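Local coordinates for adenylate cyclase (Hippeastrum hybrid cultivar, PDB 6YP4), which acts mainly as a triphosphatase of the CYTH family, although it was first taken for an adenylyl cyclase, at residues A[194-197]-A[198-201]; A[53-56]-A[57-61]. All coordinates share one frame; numbering follows the deposited sequence.

How the interactions relate
Interaction 1 is a short C-terminal helix at the surface, and interaction 2 is the partly buried turn joining strand 49-56 to strand 61-73. They share no secondary-structure element, and their nearest atoms stay about 6 Å apart, but both reach the same bound nucleotide analogue: Lys195 takes the terminal phosphonate end, Arg54 the beta phosphoryl group. In 194-201 a regular ladder of helix bonds carries the contact, with one aromatic ring against an arginine's carbons. In 53-61 two backbone bonds close the turn, and a lysine chain lies over a tyrosine ring. Lys195 stands on the first turn of its helix, Arg54 on the strand leading into the turn.

Interaction 1 (A[194-197]-A[198-201]); sequences SKFA and VFRS. With GCP (phosphomethylphosphonic acid guanylate ester), chain B.
Phe196 and Arg200, one helical turn apart, meet both through the backbone and through their side chains. Arg200 N donates to Phe196 O at 3.0 Å, almost straight at 173°. Alongside it, Val198 N goes to Ser194 O, Phe199 N to Lys195 O (2.8 Å) and Ser201 N to Ala197 O, so every carbonyl from 194 to 197 is taken by the amide four residues on. Ser194 is the N-cap: its OG accepts from Ala197 N at 3.1 Å, supplying a partner to an amide of the first turn. At the other end Ser201 OG donates back to Val198 O at 2.9 Å and is also hydrogen-bonded to Lys203 N. Phe196 has CG anti to its backbone nitrogen (chi1 -179°), which swings the ring alongside Arg200, whose CG rests over one face, 4.0 Å from the ring centroid, in a CH-pi contact. With an alanine at Phe196, the Arg200 methylenes would probably lose their apolar platform and turn more loosely, and Phe36 would lose the ring it meets. Lys195 takes no part in that packing; its NZ donates to ligand O2G at 3.2 Å and forms salt bridges with Asp151, Glu162 and Glu164. The ammonium is therefore shared by three carboxylates and the terminal phosphonate group, a setting likely to hold it in place against the terminal end of the bound analogue.

Interaction 2 (A[53-56]-A[57-61]); sequences IRFY and DANAK. With GCP (phosphomethylphosphonic acid guanylate ester), chain B.
The beta-hairpin turn in which Tyr56 meets Lys61 joins strand 49-56 to strand 61-73, beside the nucleotide site. The backbone N and O of Tyr56 both close the turn: N donates to Lys61 O at 2.9 Å, and O accepts from Ala60 N at 3.0 Å. Between them Ala58 is the centre of an inverse gamma turn, with a weak bond from Asn59 N to Asp57 O. Lys61 N, by contrast, is buried without a partner.

The lysine chain crosses one face of the Tyr56 ring. A bend at chi3 (84°) brings CE over the middle of that face, 3.5 Å from the ring centroid, in a CH-pi contact, and NZ follows over the same face at 4.5 Å from that centroid as a cation-pi partner. The phenol oxygen has its partner on the preceding part of the strand: Arg54 NH1 donates to Tyr56 OH at 3.2 Å, the oxygen lying 17° out of the guanidinium plane. Arg54 NE is taken by Asn34 OD1, and NH2 donates to ligand O2B at 3.0 Å, in the guanidinium plane, with a weak second bond from NH1. Held by Asn34 and Tyr56, the guanidinium is steadied edge-on to the beta phosphoryl group.

Phe55 points to the opposite face of the strand, where Asn59 OD1 approaches its CD1 to 3.2 Å; that oxygen is hydrogen-bonded to Gln92 NE2 of helix 88-96. Asp57 OD2 and OD1 are hydrogen-bonded to His30 ND1 and Leu31 N of strand 26-39. Adjacent antiparallel strands sending basic side chains inward to a triphosphate are the signature of the CYTH, or triphosphate tunnel, fold, and this hairpin carries three of them: Arg52, Arg54 and Lys67.

Interaction 1 (A[194-197]-A[198-201])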
loop_
_atom_site.group_PDB
_atom_site.type_symbol
_atom_site.label_atom_id
_atom_site.label_comp_id
_atom_site.label_asym_id
_atom_site.label_seq_id
_atom_site.Cartn_x
_atom_site.Cartn_y
_atom_site.Cartn_z
ATOM N N SER A 194 -7.509 -3.818 19.613
ATOM C CA SER A 194 -6.406 -3.808 18.650
ATOM C C SER A 194 -5.405 -4.923 18.955
ATOM O O SER A 194 -5.412 -5.516 20.037
ATOM C CB SER A 194 -5.681 -2.465 18.689
ATOM O OG SER A 194 -5.177 -2.229 19.998
ATOM N N LYS A 195 -4.496 -5.192 18.003
ATOM C CA LYS A 195 -3.449 -6.167 18.300
ATOM C C LYS A 195 -2.539 -5.674 19.417
ATOM O O LYS A 195 -2.054 -6.475 20.224
ATOM C CB LYS A 195 -2.620 -6.509 17.061
ATOM C CG LYS A 195 -3.432 -6.915 15.878
ATOM C CD LYS A 195 -2.563 -7.011 14.646
ATOM C CE LYS A 195 -3.187 -7.963 13.678
ATOM N NZ LYS A 195 -4.187 -7.206 12.892
ATOM N N PHE A 196 -2.298 -4.363 19.489
ATOM C CA PHE A 196 -1.437 -3.845 20.550
ATOM C C PHE A 196 -2.063 -4.096 21.909
ATOM O O PHE A 196 -1.404 -4.589 22.830
ATOM C CB PHE A 196 -1.175 -2.350 20.346
ATOM C CG PHE A 196 -0.276 -1.732 21.391
ATOM C CD1 PHE A 196 1.034 -2.155 21.543
ATOM C CD2 PHE A 196 -0.746 -0.713 22.213
ATOM C CE1 PHE A 196 1.867 -1.571 22.501
ATOM C CE2 PHE A 196 0.085 -0.122 23.169
ATOM C CZ PHE A 196 1.391 -0.556 23.312
ATOM N N ALA A 197 -3.348 -3.773 22.044
ATOM C CA ALA A 197 -4.058 -4.002 23.297
ATOM C C ALA A 197 -4.025 -5.470 23.696
ATOM O O ALA A 197 -3.823 -5.797 24.873
ATOM C CB ALA A 197 -5.504 -3.515 23.169
ATOM N N VAL A 198 -4.246 -6.368 22.732
ATOM C CA VAL A 198 -4.225 -7.801 23.017
ATOM C C VAL A 198 -2.829 -8.236 23.458
ATOM O O VAL A 198 -2.673 -9.012 24.414
ATOM C CB VAL A 198 -4.711 -8.596 21.789
ATOM C CG1 VAL A 198 -4.416 -10.068 21.965
ATOM C CG2 VAL A 198 -6.211 -8.374 21.551
ATOM N N PHE A 199 -1.799 -7.748 22.761
ATOM C CA PHE A 199 -0.425 -8.027 23.163
ATOM C C PHE A 199 -0.195 -7.650 24.619
ATOM O O PHE A 199 0.195 -8.495 25.435
ATOM C CB PHE A 199 0.546 -7.273 22.253
ATOM C CG PHE A 199 1.967 -7.280 22.741
ATOM C CD1 PHE A 199 2.613 -6.082 23.040
ATOM C CD2 PHE A 199 2.661 -8.476 22.888
ATOM C CE1 PHE A 199 3.923 -6.068 23.480
ATOM C CE2 PHE A 199 3.987 -8.478 23.332
ATOM C CZ PHE A 199 4.615 -7.269 23.630
ATOM N N ARG A 200 -0.467 -6.388 24.973
ATOM C CA ARG A 200 -0.220 -5.926 26.339
ATOM C C ARG A 200 -1.057 -6.690 27.355
ATOM O O ARG A 200 -0.605 -6.912 28.486
ATOM C CB ARG A 200 -0.496 -4.423 26.453
ATOM C CG ARG A 200 0.368 -3.552 25.535
ATOM C CD ARG A 200 1.848 -3.625 25.921
ATOM N NE ARG A 200 2.182 -2.705 27.008
ATOM C CZ ARG A 200 3.169 -2.898 27.878
ATOM N NH1 ARG A 200 3.918 -3.992 27.799
ATOM N NH2 ARG A 200 3.397 -2.005 28.839
ATOM N N SER A 201 -2.272 -7.103 26.980
ATOM C CA SER A 201 -3.133 -7.820 27.914
ATOM C C SER A 201 -2.590 -9.209 28.233
ATOM O O SER A 201 -2.897 -9.765 29.294
ATOM C CB SER A 201 -4.544 -7.928 27.344
ATOM O OG SER A 201 -4.665 -9.086 26.533
HETATM P PG GCP B . -3.841 -3.190 12.677
HETATM O O1G GCP B . -5.247 -3.687 12.840
HETATM O O2G GCP B . -2.875 -4.350 12.590
HETATM O O3G GCP B . -3.482 -2.301 13.842
HETATM C C3B GCP B . -3.759 -2.233 11.124
HETATM P PB GCP B . -2.047 -1.543 10.950
HETATM O O1B GCP B . -1.490 -1.060 12.258
HETATM O O2B GCP B . -1.132 -2.540 10.283
HETATM O O3A GCP B . -2.214 -0.243 9.958
HETATM P PA GCP B . -0.874 0.444 9.299
HETATM O O1A GCP B . -1.065 1.947 9.396
HETATM O O2A GCP B . 0.317 0.019 10.132
HETATM O "O5'" GCP B . -0.672 -0.090 7.710
HETATM C "C5'" GCP B . -1.736 -0.795 7.086
HETATM C "C4'" GCP B . -2.998 0.142 6.857
HETATM O "O4'" GCP B . -2.650 1.543 6.268
HETATM C "C3'" GCP B . -3.767 -0.401 5.993
HETATM O "O3'" GCP B . -5.148 -0.281 6.415
HETATM C "C2'" GCP B . -3.465 0.337 4.518
HETATM O "O2'" GCP B . -4.696 0.556 3.732
HETATM C "C1'" GCP B . -2.821 1.422 4.717
HETATM N N9 GCP B . -1.469 1.347 4.032
HETATM C C8 GCP B . -0.380 0.974 4.715
HETATM N N7 GCP B . 0.681 0.990 3.887
HETATM C C5 GCP B . 0.243 1.374 2.677
HETATM C C6 GCP B . 0.900 1.561 1.463
HETATM O O6 GCP B . 2.068 1.369 1.385
HETATM N N1 GCP B . 0.217 1.956 0.389
HETATM C C2 GCP B . -1.122 2.177 0.480
HETATM N N2 GCP B . -1.764 2.606 -0.760
HETATM N N3 GCP B . -1.766 1.993 1.665
HETATM C C4 GCP B . -1.081 1.592 2.763
#

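Interaction 2 (A[53-56]-A[57-61])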
loop_
_atom_site.group_PDB
_atom_site.type_symbol
_atom_site.label_atom_id
_atom_site.label_comp_id
_atom_site.label_asym_id
_atom_site.label_seq_id
_atom_site.Cartn_x
_atom_site.Cartn_y
_atom_site.Cartn_z
ATOM N N ILE A 53 8.110 -0.438 15.949
ATOM C CA ILE A 53 9.021 -0.664 14.829
ATOM C C ILE A 53 8.673 -2.021 14.223
ATOM O O ILE A 53 8.738 -3.054 14.902
ATOM C CB ILE A 53 10.494 -0.583 15.257
ATOM C CG1 ILE A 53 10.837 0.835 15.766
ATOM C CG2 ILE A 53 11.427 -0.944 14.086
ATOM C CD1 ILE A 53 12.292 0.993 16.217
ATOM N N ARG A 54 8.252 -2.015 12.960
ATOM C CA ARG A 54 7.828 -3.230 12.268
ATOM C C ARG A 54 8.868 -3.637 11.235
ATOM O O ARG A 54 9.277 -2.820 10.397
ATOM C CB ARG A 54 6.467 -3.037 11.589
ATOM C CG ARG A 54 6.117 -4.141 10.560
ATOM C CD ARG A 54 4.747 -3.904 9.919
ATOM N NE ARG A 54 3.617 -4.025 10.847
ATOM C CZ ARG A 54 2.414 -3.514 10.604
ATOM N NH1 ARG A 54 2.206 -2.833 9.479
ATOM N NH2 ARG A 54 1.426 -3.659 11.484
ATOM N N PHE A 55 9.266 -4.905 11.275
ATOM C CA PHE A 55 10.184 -5.482 10.302
ATOM C C PHE A 55 9.414 -6.399 9.363
ATOM O O PHE A 55 8.609 -7.217 9.824
ATOM C CB PHE A 55 11.300 -6.260 11.013
ATOM C CG PHE A 55 12.138 -5.412 11.927
ATOM C CD1 PHE A 55 13.125 -4.588 11.420
ATOM C CD2 PHE A 55 11.940 -5.444 13.289
ATOM C CE1 PHE A 55 13.897 -3.798 12.266
ATOM C CE2 PHE A 55 12.702 -4.655 14.140
ATOM C CZ PHE A 55 13.682 -3.839 13.632
ATOM N N TYR A 56 9.645 -6.258 8.051
ATOM C CA TYR A 56 9.019 -7.106 7.039
ATOM C C TYR A 56 10.006 -8.174 6.579
ATOM O O TYR A 56 11.168 -7.866 6.285
ATOM C CB TYR A 56 8.540 -6.290 5.816
ATOM C CG TYR A 56 7.292 -5.427 6.066
ATOM C CD1 TYR A 56 7.383 -4.212 6.720
ATOM C CD2 TYR A 56 6.037 -5.835 5.632
ATOM C CE1 TYR A 56 6.262 -3.420 6.941
ATOM C CE2 TYR A 56 4.903 -5.038 5.842
ATOM C CZ TYR A 56 5.028 -3.833 6.496
ATOM O OH TYR A 56 3.913 -3.039 6.722
ATOM N N ASP A 57 9.536 -9.425 6.530
ATOM C CA ASP A 57 10.264 -10.595 6.004
ATOM C C ASP A 57 11.640 -10.651 6.662
ATOM O O ASP A 57 11.732 -10.573 7.896
ATOM C CB ASP A 57 10.285 -10.542 4.480
ATOM C CG ASP A 57 8.911 -10.554 3.886
ATOM O OD1 ASP A 57 7.994 -11.097 4.531
ATOM O OD2 ASP A 57 8.744 -10.027 2.772
ATOM N N ALA A 58 12.719 -10.769 5.898
ATOM C CA ALA A 58 14.046 -10.949 6.462
ATOM C C ALA A 58 14.770 -9.603 6.485
ATOM O O ALA A 58 15.738 -9.363 5.767
ATOM C CB ALA A 58 14.815 -12.002 5.672
ATOM N N ASN A 59 14.277 -8.725 7.355
ATOM C CA ASN A 59 14.829 -7.375 7.493
ATOM C C ASN A 59 14.836 -6.639 6.157
ATOM O O ASN A 59 15.756 -5.880 5.859
ATOM C CB ASN A 59 16.236 -7.419 8.081
ATOM C CG ASN A 59 16.471 -6.334 9.083
ATOM O OD1 ASN A 59 15.578 -5.991 9.850
ATOM N ND2 ASN A 59 17.683 -5.779 9.091
ATOM N N ALA A 60 13.805 -6.882 5.344
ATOM C CA ALA A 60 13.726 -6.320 4.000
ATOM C C ALA A 60 13.230 -4.876 4.003
ATOM O O ALA A 60 13.676 -4.059 3.187
ATOM C CB ALA A 60 12.804 -7.192 3.153
ATOM N N LYS A 61 12.296 -4.558 4.900
ATOM C CA LYS A 61 11.640 -3.259 4.993
ATOM C C LYS A 61 11.332 -2.991 6.468
ATOM O O LYS A 61 11.127 -3.928 7.243
ATOM C CB LYS A 61 10.375 -3.251 4.115
ATOM C CG LYS A 61 9.333 -2.221 4.471
ATOM C CD LYS A 61 8.331 -2.033 3.335
ATOM C CE LYS A 61 7.218 -3.057 3.348
ATOM N NZ LYS A 61 6.317 -2.846 2.164
HETATM P PG GCP B . -3.841 -3.190 12.677
HETATM O O1G GCP B . -5.247 -3.687 12.840
HETATM O O2G GCP B . -2.875 -4.350 12.590
HETATM O O3G GCP B . -3.482 -2.301 13.842
HETATM C C3B GCP B . -3.759 -2.233 11.124
HETATM P PB GCP B . -2.047 -1.543 10.950
HETATM O O1B GCP B . -1.490 -1.060 12.258
HETATM O O2B GCP B . -1.132 -2.540 10.283
HETATM O O3A GCP B . -2.214 -0.243 9.958
HETATM P PA GCP B . -0.874 0.444 9.299
HETATM O O1A GCP B . -1.065 1.947 9.396
HETATM O O2A GCP B . 0.317 0.019 10.132
HETATM O "O5'" GCP B . -0.672 -0.090 7.710
HETATM C "C5'" GCP B . -1.736 -0.795 7.086
HETATM C "C4'" GCP B . -2.998 0.142 6.857
HETATM O "O4'" GCP B . -2.650 1.543 6.268
HETATM C "C3'" GCP B . -3.767 -0.401 5.993
HETATM O "O3'" GCP B . -5.148 -0.281 6.415
HETATM C "C2'" GCP B . -3.465 0.337 4.518
HETATM O "O2'" GCP B . -4.696 0.556 3.732
HETATM C "C1'" GCP B . -2.821 1.422 4.717
HETATM N N9 GCP B . -1.469 1.347 4.032
HETATM C C8 GCP B . -0.380 0.974 4.715
HETATM N N7 GCP B . 0.681 0.990 3.887
HETATM C C5 GCP B . 0.243 1.374 2.677
HETATM C C6 GCP B . 0.900 1.561 1.463
HETATM O O6 GCP B . 2.068 1.369 1.385
HETATM N N1 GCP B . 0.217 1.956 0.389
HETATM C C2 GCP B . -1.122 2.177 0.480
HETATM N N2 GCP B . -1.764 2.606 -0.760
HETATM N N3 GCP B . -1.766 1.993 1.665
HETATM C C4 GCP B . -1.081 1.592 2.763
#